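Side-chain contacts in fatty acyl CoA synthetase FADD13 (FATTY-ACYL-CoA SYNTHETASE) (Mycobacterium tuberculosis, PDB 3R44), which belongs to the AMP-binding enzymes of the ANL clan, a fold with a large N-terminal region and a smaller C-terminal domain: residues 284-287 against 288-291; 329-332 against 333-336; 352-355 against 356-360; 399-402 against 403-407; 422-425 against 426-429. One frame throughout, in Å; residues are numbered along the deposited sequence.

Contact 1 of 5, residues 284-287 against 288-291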
loop_
_atom_site.group_PDB
_atom_site.type_symbol
_atom_site.label_atom_id
_atom_site.label_comp_id
_atom_site.label_asym_id
_atom_site.label_seq_id
_atom_site.Cartn_x
_atom_site.Cartn_y
_atom_site.Cartn_z
ATOM N N PRO A 284 26.931 8.677 2.577
ATOM C CA PRO A 284 27.638 7.408 2.306
ATOM C C PRO A 284 27.004 6.186 2.966
ATOM O O PRO A 284 27.263 5.078 2.510
ATOM C CB PRO A 284 29.054 7.644 2.836
ATOM C CG PRO A 284 28.927 8.841 3.766
ATOM C CD PRO A 284 27.782 9.651 3.298
ATOM N N ASP A 285 26.185 6.388 4.001
ATOM C CA ASP A 285 25.532 5.256 4.661
ATOM C C ASP A 285 24.287 4.829 3.881
ATOM O O ASP A 285 23.773 3.737 4.137
ATOM C CB ASP A 285 25.078 5.613 6.093
ATOM C CG ASP A 285 26.246 5.938 7.057
ATOM O OD1 ASP A 285 26.988 5.015 7.444
ATOM O OD2 ASP A 285 26.366 7.107 7.473
ATOM N N PHE A 286 23.739 5.684 3.000
ATOM C CA PHE A 286 22.437 5.380 2.382
ATOM C C PHE A 286 22.624 4.363 1.244
ATOM O O PHE A 286 23.439 4.581 0.327
ATOM C CB PHE A 286 21.798 6.651 1.815
ATOM C CG PHE A 286 20.387 6.453 1.468
ATOM C CD1 PHE A 286 19.410 6.582 2.430
ATOM C CD2 PHE A 286 20.034 5.945 0.224
ATOM C CE1 PHE A 286 18.085 6.339 2.116
ATOM C CE2 PHE A 286 18.696 5.625 -0.078
ATOM C CZ PHE A 286 17.737 5.853 0.860
ATOM N N ARG A 287 21.949 3.239 1.307
ATOM C CA ARG A 287 22.139 2.196 0.314
ATOM C C ARG A 287 21.058 2.145 -0.731
ATOM O O ARG A 287 21.383 1.999 -1.894
ATOM C CB ARG A 287 22.251 0.810 0.979
ATOM C CG ARG A 287 23.298 0.762 2.064
ATOM C CD ARG A 287 23.794 -0.688 2.346
ATOM N NE ARG A 287 22.681 -1.537 2.808
ATOM C CZ ARG A 287 22.210 -1.599 4.057
ATOM N NH1 ARG A 287 22.723 -0.859 5.038
ATOM N NH2 ARG A 287 21.203 -2.459 4.329
ATOM N N TYR A 288 19.788 2.163 -0.327
ATOM C CA TYR A 288 18.706 2.059 -1.301
ATOM C C TYR A 288 17.356 2.572 -0.818
ATOM O O TYR A 288 17.072 2.595 0.363
ATOM C CB TYR A 288 18.561 0.577 -1.805
ATOM C CG TYR A 288 18.212 -0.399 -0.738
ATOM C CD1 TYR A 288 16.885 -0.685 -0.423
ATOM C CD2 TYR A 288 19.207 -1.055 -0.040
ATOM C CE1 TYR A 288 16.592 -1.593 0.507
ATOM C CE2 TYR A 288 18.927 -1.967 0.920
ATOM C CZ TYR A 288 17.590 -2.227 1.218
ATOM O OH TYR A 288 17.199 -3.113 2.202
ATOM N N PHE A 289 16.498 2.891 -1.768
ATOM C CA PHE A 289 15.127 3.139 -1.490
ATOM C C PHE A 289 14.288 1.922 -1.815
ATOM O O PHE A 289 14.612 1.177 -2.706
ATOM C CB PHE A 289 14.614 4.285 -2.351
ATOM C CG PHE A 289 15.157 5.644 -1.975
ATOM C CD1 PHE A 289 14.622 6.370 -0.904
ATOM C CD2 PHE A 289 16.198 6.178 -2.706
ATOM C CE1 PHE A 289 15.122 7.637 -0.576
ATOM C CE2 PHE A 289 16.729 7.434 -2.371
ATOM C CZ PHE A 289 16.175 8.162 -1.313
ATOM N N ILE A 290 13.226 1.713 -1.041
ATOM C CA ILE A 290 12.216 0.700 -1.330
ATOM C C ILE A 290 11.051 1.525 -1.848
ATOM O O ILE A 290 10.578 2.392 -1.126
ATOM C CB ILE A 290 11.742 -0.027 -0.086
ATOM C CG1 ILE A 290 12.920 -0.719 0.595
ATOM C CG2 ILE A 290 10.655 -1.083 -0.473
ATOM C CD1 ILE A 290 12.584 -1.339 1.970
ATOM N N THR A 291 10.631 1.317 -3.080
ATOM C CA THR A 291 9.604 2.154 -3.678
ATOM C C THR A 291 8.404 1.317 -4.072
ATOM O O THR A 291 8.521 0.195 -4.520
ATOM C CB THR A 291 10.100 2.931 -4.922
ATOM O OG1 THR A 291 10.412 2.005 -5.958
ATOM C CG2 THR A 291 11.401 3.679 -4.626
#
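From Phe286 to Phe289 the chain passes out of a loop into strand 288-291, and the helix-like psi of Arg287 (-48°) just before the strand puts Arg287 and Tyr288 on one side of the chain and Phe286 and Phe289 on the other. Phe286 comes in with the far end of its ring: CZ sits over the centre of one face of Phe289, 3.4 Å above its plane. The ring planes are inclined at 46° with centroids 4.5 Å apart, an oblique aromatic pair. Phe286 CG lies opposite its own N (chi1 -167°), which sends the ring forward along the chain, and its CE2 comes 3.4 Å from Tyr288 C. On the other side, Arg287 and Tyr288 run alongside each other and point the same way, Arg287 CB lying 3.7 Å from Tyr288 CD2. Their polar ends are held elsewhere: Arg287 NH2 forms a salt bridge with Asp212 and a hydrogen bond to Asp207 O, the same carbonyl that Tyr288 OH uses. The contact thus separates its chemistry by side: on one the aromatic pair, with Phe289 packed on Leu269 and Met272 of helix 266-274; on the other two polar ends sharing Asp207 O.

Contact 2 of 5, residues 329-332 against 333-336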
loop_
_atom_site.group_PDB
_atom_site.type_symbol
_atom_site.label_atom_id
_atom_site.label_comp_id
_atom_site.label_asym_id
_atom_site.label_seq_id
_atom_site.Cartn_x
_atom_site.Cartn_y
_atom_site.Cartn_z
ATOM N N SER A 329 17.628 -4.679 -5.990
ATOM C CA SER A 329 18.530 -3.671 -6.498
ATOM C C SER A 329 19.370 -4.095 -7.711
ATOM O O SER A 329 19.444 -3.394 -8.715
ATOM C CB SER A 329 19.474 -3.301 -5.362
ATOM O OG SER A 329 18.725 -3.116 -4.165
ATOM N N GLU A 330 19.990 -5.261 -7.609
ATOM C CA GLU A 330 20.809 -5.815 -8.700
ATOM C C GLU A 330 20.082 -5.872 -10.064
ATOM O O GLU A 330 20.738 -5.878 -11.111
ATOM C CB GLU A 330 21.309 -7.223 -8.307
ATOM N N ASP A 331 18.737 -5.893 -10.033
ATOM C CA ASP A 331 17.873 -6.114 -11.197
ATOM C C ASP A 331 17.140 -4.826 -11.681
ATOM O O ASP A 331 16.392 -4.851 -12.676
ATOM C CB ASP A 331 16.824 -7.188 -10.811
ATOM C CG ASP A 331 17.426 -8.598 -10.621
ATOM O OD1 ASP A 331 18.474 -8.820 -11.234
ATOM O OD2 ASP A 331 16.834 -9.460 -9.879
ATOM N N ALA A 332 17.313 -3.704 -10.977
ATOM C CA ALA A 332 16.461 -2.489 -11.249
ATOM C C ALA A 332 16.546 -2.012 -12.700
ATOM O O ALA A 332 15.552 -1.638 -13.327
ATOM C CB ALA A 332 16.798 -1.369 -10.279
ATOM N N LEU A 333 17.741 -2.065 -13.262
ATOM C CA LEU A 333 17.918 -1.580 -14.609
ATOM C C LEU A 333 17.666 -2.684 -15.613
ATOM O O LEU A 333 16.900 -2.502 -16.578
ATOM C CB LEU A 333 19.315 -1.032 -14.762
ATOM C CG LEU A 333 19.339 0.119 -15.736
ATOM C CD1 LEU A 333 18.291 1.198 -15.363
ATOM C CD2 LEU A 333 20.789 0.682 -15.830
ATOM N N ARG A 334 18.368 -3.795 -15.372
ATOM C CA ARG A 334 18.212 -5.077 -16.047
ATOM C C ARG A 334 16.746 -5.289 -16.389
ATOM O O ARG A 334 16.419 -5.519 -17.552
ATOM C CB ARG A 334 18.678 -6.212 -15.100
ATOM C CG ARG A 334 19.232 -7.480 -15.713
ATOM C CD ARG A 334 19.256 -8.600 -14.645
ATOM N NE ARG A 334 18.669 -9.794 -15.213
ATOM C CZ ARG A 334 18.352 -10.886 -14.550
ATOM N NH1 ARG A 334 18.554 -10.960 -13.244
ATOM N NH2 ARG A 334 17.819 -11.918 -15.210
ATOM N N LYS A 335 15.863 -5.131 -15.398
ATOM C CA LYS A 335 14.427 -5.495 -15.571
ATOM C C LYS A 335 13.459 -4.327 -15.422
ATOM O O LYS A 335 12.390 -4.476 -14.800
ATOM C CB LYS A 335 13.994 -6.626 -14.622
ATOM C CG LYS A 335 14.813 -7.893 -14.701
ATOM C CD LYS A 335 14.821 -8.511 -16.078
ATOM C CE LYS A 335 13.595 -9.323 -16.420
ATOM N NZ LYS A 335 13.995 -10.613 -17.134
ATOM N N ALA A 336 13.832 -3.188 -16.012
ATOM C CA ALA A 336 12.994 -1.976 -16.023
ATOM C C ALA A 336 11.586 -2.348 -16.397
ATOM O O ALA A 336 11.360 -3.022 -17.427
ATOM C CB ALA A 336 13.508 -0.945 -16.983
HETATM O O HOH W 1 20.138 -3.873 -13.235
#
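Asp331 and Arg334 bring their CA atoms to within 5.0 Å as the loop after strand 324-327 bends back on itself, with a type I beta turn from Leu333 to Ala336. Lys335 N donates to Asp331 O at 2.8 Å across the bend. The side chains of Asp331 and Arg334 run alongside each other in the same direction and close a salt bridge, Arg334 NH1 donating to Asp331 OD1 at 2.9 Å. This bond is bent, with an N-H...O angle of 140°, and NH1 stands well above the carboxylate plane, the two flat groups being turned 77° against each other. Arg334 CG lies opposite the backbone N (chi1 -151°), which carries the chain back along Asp331 and lays CD 3.5 Å from the same OD1. Asp331 OD2 has its own hydrogen-bond partner, Tyr405 OH. A water joins the two segments as well, donating to Glu330 O and accepting from Arg334 N at 2.8 Å, while the buried Ala332 faces Ile301 of helix 298-306. With one carboxylate oxygen given to the arginine and the other to a tyrosine, Asp331 is held at both oxygens, which should limit its rotation, and its negative charge is probably partly offset by Arg334.

Contact 3 of 5, residues 352-355 against 356-360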
loop_
_atom_site.group_PDB
_atom_site.type_symbol
_atom_site.label_atom_id
_atom_site.label_comp_id
_atom_site.label_asym_id
_atom_site.label_seq_id
_atom_site.Cartn_x
_atom_site.Cartn_y
_atom_site.Cartn_z
ATOM N N GLY A 352 -4.860 -18.510 -15.840
ATOM C CA GLY A 352 -5.280 -18.292 -17.197
ATOM C C GLY A 352 -6.789 -18.239 -17.315
ATOM O O GLY A 352 -7.521 -18.575 -16.357
ATOM N N ASP A 353 -7.238 -17.792 -18.492
ATOM C CA ASP A 353 -8.658 -17.734 -18.858
ATOM C C ASP A 353 -9.278 -19.120 -18.719
ATOM O O ASP A 353 -10.459 -19.242 -18.373
ATOM N N ASP A 354 -8.456 -20.153 -18.930
ATOM C CA ASP A 354 -8.887 -21.552 -18.741
ATOM C C ASP A 354 -9.007 -22.024 -17.283
ATOM O O ASP A 354 -9.380 -23.169 -17.028
ATOM C CB ASP A 354 -7.973 -22.535 -19.525
ATOM C CG ASP A 354 -6.475 -22.480 -19.117
ATOM O OD1 ASP A 354 -6.069 -21.747 -18.183
ATOM O OD2 ASP A 354 -5.690 -23.209 -19.759
ATOM N N GLY A 355 -8.652 -21.170 -16.326
ATOM C CA GLY A 355 -8.593 -21.584 -14.927
ATOM C C GLY A 355 -7.310 -22.275 -14.489
ATOM O O GLY A 355 -7.147 -22.554 -13.310
ATOM N N VAL A 356 -6.381 -22.551 -15.401
ATOM C CA VAL A 356 -5.107 -23.149 -15.002
ATOM C C VAL A 356 -4.173 -22.093 -14.361
ATOM O O VAL A 356 -3.923 -21.012 -14.894
ATOM C CB VAL A 356 -4.396 -23.898 -16.168
ATOM C CG1 VAL A 356 -3.079 -24.528 -15.693
ATOM C CG2 VAL A 356 -5.331 -24.956 -16.760
ATOM N N ILE A 357 -3.638 -22.425 -13.203
ATOM C CA ILE A 357 -2.659 -21.567 -12.571
ATOM C C ILE A 357 -1.251 -21.989 -13.011
ATOM O O ILE A 357 -0.855 -23.143 -12.822
ATOM C CB ILE A 357 -2.811 -21.602 -11.039
ATOM C CG1 ILE A 357 -4.213 -21.100 -10.649
ATOM C CG2 ILE A 357 -1.701 -20.805 -10.321
ATOM C CD1 ILE A 357 -4.453 -21.056 -9.156
ATOM N N ARG A 358 -0.487 -21.046 -13.544
ATOM C CA ARG A 358 0.875 -21.321 -14.034
ATOM C C ARG A 358 1.949 -20.387 -13.440
ATOM O O ARG A 358 1.699 -19.187 -13.259
ATOM C CB ARG A 358 0.924 -21.180 -15.568
ATOM C CG ARG A 358 -0.153 -21.875 -16.360
ATOM C CD ARG A 358 -0.007 -21.662 -17.872
ATOM N NE ARG A 358 -0.871 -22.614 -18.545
ATOM C CZ ARG A 358 -2.178 -22.461 -18.738
ATOM N NH1 ARG A 358 -2.827 -21.351 -18.364
ATOM N NH2 ARG A 358 -2.849 -23.426 -19.316
ATOM N N GLU A 359 3.163 -20.886 -13.178
ATOM C CA GLU A 359 4.191 -19.968 -12.690
ATOM C C GLU A 359 4.820 -19.131 -13.797
ATOM O O GLU A 359 5.544 -18.200 -13.492
ATOM C CB GLU A 359 5.274 -20.659 -11.815
ATOM C CG GLU A 359 4.668 -21.177 -10.449
ATOM C CD GLU A 359 5.607 -21.034 -9.221
ATOM O OE1 GLU A 359 6.841 -21.233 -9.403
ATOM O OE2 GLU A 359 5.099 -20.743 -8.089
ATOM N N HIS A 360 4.515 -19.423 -15.058
ATOM C CA HIS A 360 5.110 -18.683 -16.173
ATOM C C HIS A 360 3.986 -18.407 -17.178
ATOM O O HIS A 360 3.152 -19.264 -17.418
ATOM C CB HIS A 360 6.318 -19.458 -16.802
ATOM C CG HIS A 360 7.377 -19.831 -15.801
ATOM N ND1 HIS A 360 8.357 -18.950 -15.384
ATOM C CD2 HIS A 360 7.560 -20.957 -15.070
ATOM C CE1 HIS A 360 9.118 -19.529 -14.472
ATOM N NE2 HIS A 360 8.653 -20.745 -14.259
#
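Asp354 and Arg358 meet through charge first. The two side chains come from opposite directions, and the arginine grips the carboxylate end-on with both terminal nitrogens. Arg358 NH2 donates to Asp354 OD2 at 2.9 Å along an almost straight line (178°), on the syn lone pair of OD2, while Arg358 NH1 reaches Asp354 OD1 over a longer 3.3 Å. Carboxylate and guanidinium are nearly coplanar, only 24° apart, which suits a two-nitrogen grip; an extended arginine chain spans the gap. Hydrogen bonds from backbone N-H groups come second. Val356 N donates to Asp354 OD1 at 2.9 Å from above the carboxylate plane, an Asx turn that gives this oxygen two donors. Gly352 N bonds Val356 O at 2.8 Å, and Gly355 N returns to Gly352 O. Van der Waals packing comes from Val356, whose CB lies 3.3 Å above the Arg358 guanidinium plane, toward its rim, and whose CG2 is beside Asp354 OD2. The type I turn from Gly352 to Gly355, with Gly355 itself at positive phi (83°), and the Gly352 N to Val356 O bond make the G1 bulge of a tight beta hairpin, joining strands 346-351 and 357-358 at the surface.

Contact 4 of 5, residues 399-402 against 403-407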
loop_
_atom_site.group_PDB
_atom_site.type_symbol
_atom_site.label_atom_id
_atom_site.label_comp_id
_atom_site.label_asym_id
_atom_site.label_seq_id
_atom_site.Cartn_x
_atom_site.Cartn_y
_atom_site.Cartn_z
ATOM N N GLU A 399 2.074 -10.758 -16.514
ATOM C CA GLU A 399 2.831 -11.773 -17.244
ATOM C C GLU A 399 4.077 -12.088 -16.442
ATOM O O GLU A 399 4.755 -11.175 -16.017
ATOM C CB GLU A 399 3.254 -11.263 -18.634
ATOM C CG GLU A 399 3.939 -12.371 -19.466
ATOM C CD GLU A 399 4.074 -12.030 -20.972
ATOM O OE1 GLU A 399 3.591 -10.954 -21.403
ATOM O OE2 GLU A 399 4.640 -12.862 -21.726
ATOM N N ILE A 400 4.395 -13.362 -16.269
ATOM C CA ILE A 400 5.608 -13.787 -15.612
ATOM C C ILE A 400 6.500 -14.331 -16.717
ATOM O O ILE A 400 6.118 -15.276 -17.408
ATOM C CB ILE A 400 5.343 -14.794 -14.489
ATOM C CG1 ILE A 400 4.341 -14.213 -13.484
ATOM C CG2 ILE A 400 6.650 -15.211 -13.789
ATOM C CD1 ILE A 400 3.929 -15.186 -12.381
ATOM N N ASP A 401 7.677 -13.751 -16.857
ATOM C CA ASP A 401 8.608 -14.193 -17.875
ATOM C C ASP A 401 9.274 -15.505 -17.512
ATOM O O ASP A 401 9.109 -16.038 -16.407
ATOM C CB ASP A 401 9.594 -13.086 -18.281
ATOM C CG ASP A 401 10.706 -12.841 -17.315
ATOM O OD1 ASP A 401 10.943 -13.587 -16.361
ATOM O OD2 ASP A 401 11.405 -11.811 -17.506
ATOM N N ASP A 402 10.026 -16.053 -18.467
ATOM C CA ASP A 402 10.639 -17.365 -18.282
ATOM C C ASP A 402 11.587 -17.395 -17.069
ATOM O O ASP A 402 11.884 -18.474 -16.529
ATOM C CB ASP A 402 11.373 -17.806 -19.579
ATOM C CG ASP A 402 10.405 -18.061 -20.770
ATOM O OD1 ASP A 402 9.270 -18.563 -20.529
ATOM O OD2 ASP A 402 10.788 -17.774 -21.937
ATOM N N GLU A 403 12.066 -16.233 -16.625
ATOM C CA GLU A 403 13.008 -16.198 -15.518
ATOM C C GLU A 403 12.284 -15.880 -14.185
ATOM O O GLU A 403 12.927 -15.686 -13.144
ATOM C CB GLU A 403 14.158 -15.188 -15.798
ATOM C CG GLU A 403 15.391 -15.772 -16.415
ATOM C CD GLU A 403 16.069 -16.827 -15.497
ATOM O OE1 GLU A 403 16.509 -16.508 -14.350
ATOM O OE2 GLU A 403 16.181 -17.986 -15.959
ATOM N N GLY A 404 10.954 -15.824 -14.219
ATOM C CA GLY A 404 10.165 -15.605 -13.030
ATOM C C GLY A 404 9.847 -14.169 -12.663
ATOM O O GLY A 404 9.336 -13.897 -11.571
ATOM N N TYR A 405 10.083 -13.239 -13.584
ATOM C CA TYR A 405 9.874 -11.820 -13.304
ATOM C C TYR A 405 8.454 -11.450 -13.706
ATOM O O TYR A 405 8.018 -11.724 -14.847
ATOM C CB TYR A 405 10.911 -10.951 -13.991
ATOM C CG TYR A 405 12.285 -11.031 -13.387
ATOM C CD1 TYR A 405 12.660 -10.195 -12.375
ATOM C CD2 TYR A 405 13.186 -11.985 -13.786
ATOM C CE1 TYR A 405 13.936 -10.254 -11.796
ATOM C CE2 TYR A 405 14.453 -12.092 -13.186
ATOM C CZ TYR A 405 14.815 -11.229 -12.217
ATOM O OH TYR A 405 16.063 -11.297 -11.693
ATOM N N LEU A 406 7.747 -10.862 -12.764
ATOM C CA LEU A 406 6.369 -10.391 -12.949
ATOM C C LEU A 406 6.325 -9.004 -13.602
ATOM O O LEU A 406 7.056 -8.088 -13.193
ATOM C CB LEU A 406 5.682 -10.282 -11.590
ATOM C CG LEU A 406 4.247 -9.764 -11.577
ATOM C CD1 LEU A 406 3.392 -10.662 -12.482
ATOM C CD2 LEU A 406 3.628 -9.715 -10.160
ATOM N N TYR A 407 5.446 -8.857 -14.597
ATOM C CA TYR A 407 5.180 -7.580 -15.263
ATOM C C TYR A 407 3.690 -7.355 -15.130
ATOM O O TYR A 407 2.902 -8.133 -15.634
ATOM C CB TYR A 407 5.567 -7.584 -16.749
ATOM C CG TYR A 407 7.064 -7.596 -16.990
ATOM C CD1 TYR A 407 7.740 -6.417 -17.255
ATOM C CD2 TYR A 407 7.801 -8.763 -16.901
ATOM C CE1 TYR A 407 9.108 -6.390 -17.449
ATOM C CE2 TYR A 407 9.196 -8.757 -17.092
ATOM C CZ TYR A 407 9.826 -7.577 -17.370
ATOM O OH TYR A 407 11.171 -7.548 -17.548
#
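Asp401 lies at the tight end of this contact, with its carboxylate folded back over the turn. OD1 accepts two backbone N-H groups: Glu403 N at 2.9 Å, which makes an Asx turn, and Tyr405 N, also at 2.9 Å. They arrive from opposite faces of the carboxylate, each well out of its plane, so the oxygen is held between them. The Asp401 chi1 of 77° places CG between the backbone N and the carbonyl carbon, where the carboxylate can lie alongside Tyr405; OD1 is near the plane of that ring, at its edge. The other oxygen, OD2, is 3.8 Å from Tyr407 CE2, again at a ring edge, and forms a salt bridge with Lys335. The turn closes the antiparallel hairpin of strands 396-400 and 406-410: Gly404 N bonds Asp401 O within it, Asp401 N bonds Tyr405 O, and Gly404 takes a positive phi (90°), the type I turn with G1 bulge. Farther along, Glu399 and Tyr407 form a hydrogen-bonded pair, with Tyr407 N to Glu399 O at 2.8 Å, and Ile400 and Leu406 a non-hydrogen-bonded one. On the buried face of Ile400 and Leu406, Ile400 CG2 is pressed to 3.5 Å from Gly404 C and CG1 meets Leu406 CD1 at 3.8 Å. The solvent side is looser. Asp402 and Glu403 are exposed at the tip, and their side-chain ends lead away from the hairpin, Glu403 to a salt bridge with Arg341. The Glu399 carboxylate forms a salt bridge with Lys409, further on in the partner strand.

Contact 5 of 5, residues 422-425 against 426-429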
loop_
_atom_site.group_PDB
_atom_site.type_symbol
_atom_site.label_atom_id
_atom_site.label_comp_id
_atom_site.label_asym_id
_atom_site.label_seq_id
_atom_site.Cartn_x
_atom_site.Cartn_y
_atom_site.Cartn_z
ATOM N N ASN A 422 -16.105 -8.424 -18.533
ATOM C CA ASN A 422 -14.925 -7.709 -18.056
ATOM C C ASN A 422 -13.953 -7.477 -19.188
ATOM O O ASN A 422 -13.611 -8.407 -19.881
ATOM C CB ASN A 422 -14.203 -8.513 -16.978
ATOM C CG ASN A 422 -14.959 -8.549 -15.666
ATOM O OD1 ASN A 422 -16.024 -7.944 -15.531
ATOM N ND2 ASN A 422 -14.419 -9.267 -14.695
ATOM N N VAL A 423 -13.484 -6.243 -19.330
ATOM C CA VAL A 423 -12.545 -5.868 -20.355
ATOM C C VAL A 423 -11.402 -5.126 -19.678
ATOM O O VAL A 423 -11.649 -4.109 -18.986
ATOM C CB VAL A 423 -13.243 -4.906 -21.371
ATOM C CG1 VAL A 423 -12.358 -4.533 -22.449
ATOM C CG2 VAL A 423 -14.488 -5.559 -21.938
ATOM N N TYR A 424 -10.166 -5.592 -19.849
ATOM C CA TYR A 424 -9.048 -4.837 -19.298
ATOM C C TYR A 424 -8.409 -3.967 -20.410
ATOM O O TYR A 424 -8.184 -4.419 -21.556
ATOM C CB TYR A 424 -7.961 -5.682 -18.608
ATOM C CG TYR A 424 -8.304 -6.334 -17.282
ATOM C CD1 TYR A 424 -7.970 -5.730 -16.062
ATOM C CD2 TYR A 424 -8.916 -7.572 -17.260
ATOM C CE1 TYR A 424 -8.250 -6.382 -14.829
ATOM C CE2 TYR A 424 -9.215 -8.227 -16.064
ATOM C CZ TYR A 424 -8.881 -7.633 -14.834
ATOM O OH TYR A 424 -9.172 -8.297 -13.609
ATOM N N PRO A 425 -8.100 -2.724 -20.062
ATOM C CA PRO A 425 -7.597 -1.765 -21.031
ATOM C C PRO A 425 -6.328 -2.208 -21.734
ATOM O O PRO A 425 -6.194 -1.919 -22.914
ATOM C CB PRO A 425 -7.286 -0.551 -20.162
ATOM C CG PRO A 425 -8.311 -0.595 -19.151
ATOM C CD PRO A 425 -8.346 -2.047 -18.779
ATOM N N ALA A 426 -5.419 -2.911 -21.049
ATOM C CA ALA A 426 -4.133 -3.304 -21.637
ATOM C C ALA A 426 -4.333 -4.223 -22.821
ATOM O O ALA A 426 -3.551 -4.203 -23.750
ATOM C CB ALA A 426 -3.193 -4.000 -20.599
ATOM N N GLU A 427 -5.416 -4.993 -22.800
ATOM C CA GLU A 427 -5.709 -5.951 -23.876
ATOM C C GLU A 427 -5.920 -5.186 -25.189
ATOM O O GLU A 427 -5.434 -5.585 -26.252
ATOM C CB GLU A 427 -6.959 -6.777 -23.528
ATOM C CG GLU A 427 -6.905 -7.451 -22.148
ATOM C CD GLU A 427 -8.158 -8.322 -21.858
ATOM O OE1 GLU A 427 -8.238 -9.420 -22.476
ATOM O OE2 GLU A 427 -9.034 -7.917 -21.026
ATOM N N ILE A 428 -6.576 -4.041 -25.070
ATOM C CA ILE A 428 -6.877 -3.164 -26.206
ATOM C C ILE A 428 -5.648 -2.295 -26.504
ATOM O O ILE A 428 -5.188 -2.199 -27.662
ATOM C CB ILE A 428 -8.126 -2.307 -25.942
ATOM C CG1 ILE A 428 -9.347 -3.209 -25.696
ATOM C CG2 ILE A 428 -8.345 -1.324 -27.107
ATOM C CD1 ILE A 428 -10.586 -2.451 -25.109
ATOM N N GLU A 429 -5.104 -1.664 -25.475
ATOM C CA GLU A 429 -3.930 -0.814 -25.688
ATOM C C GLU A 429 -2.786 -1.528 -26.431
ATOM O O GLU A 429 -2.167 -0.972 -27.354
ATOM C CB GLU A 429 -3.427 -0.279 -24.361
ATOM C CG GLU A 429 -4.328 0.729 -23.694
ATOM C CD GLU A 429 -4.054 0.871 -22.213
ATOM O OE1 GLU A 429 -3.190 0.114 -21.704
ATOM O OE2 GLU A 429 -4.672 1.751 -21.551
HETATM O O HOH W 2 -10.720 -9.543 -19.654
#
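Tyr424 and Glu427 exchange two hydrogen bonds where strand 421-423 gives way to helix 425-432. Glu427 OE2 accepts from Tyr424 N at 2.8 Å, met on the anti side and close to the carboxylate plane, while Glu427 N donates to Tyr424 O at 3.1 Å from above the carbonyl plane. Glu427 CG lies opposite its carbonyl carbon (chi1 -53°); with the chain extended beyond it, OE2 is brought past Tyr424 CB to the edge of the ring. A water donates to the same OE2 at 2.7 Å and also to Asn422 O, giving the oxygen a second grip. Next to this pair, Pro425 O receives Glu429 N at 2.8 Å in a straight helical bond, with Ile428 N adding a weak one. Val423 CG1 and Ile428 CD1 touch at 3.8 Å on the buried side, where Val443 of strand 438-448 packs on both Pro425 and Ile428. Farther out, Tyr424 OH is fixed by Gly395 O, Ala426 N by Asp410 and Glu429 OE2 by Lys504 together with Val443 N. The negative carboxylate of Glu427 in the first turn of the helix probably interacts favourably with the helix dipole, while satisfying an N-H that lies outside the helical bonding pattern.

How the contacts relate
Contact 1 is the buried one, set in the central mixed sheet, and combines aromatic packing with polar ends satisfied by neighbouring residues. Contacts 2 and 3 are at the surface and use Asp-Arg salt bridges, bent in contact 2 and paired end-on in contact 3; contacts 4 and 5 are partly buried. Contacts 3 and 4 each contain a type I turn with G1 bulge in which an aspartate accepts backbone N-H groups, one in contact 3 and two in contact 4. Contact 4 touches contacts 2 and 3, through Tyr405 and Lys335 and where His360 ND1 meets Asp401 O. Contact 5 stands apart, about 9 Å from contacts 3 and 4 at nearest atoms, and combines helix-start hydrogen bonding with packing against strand 438-448 of the C-terminal domain.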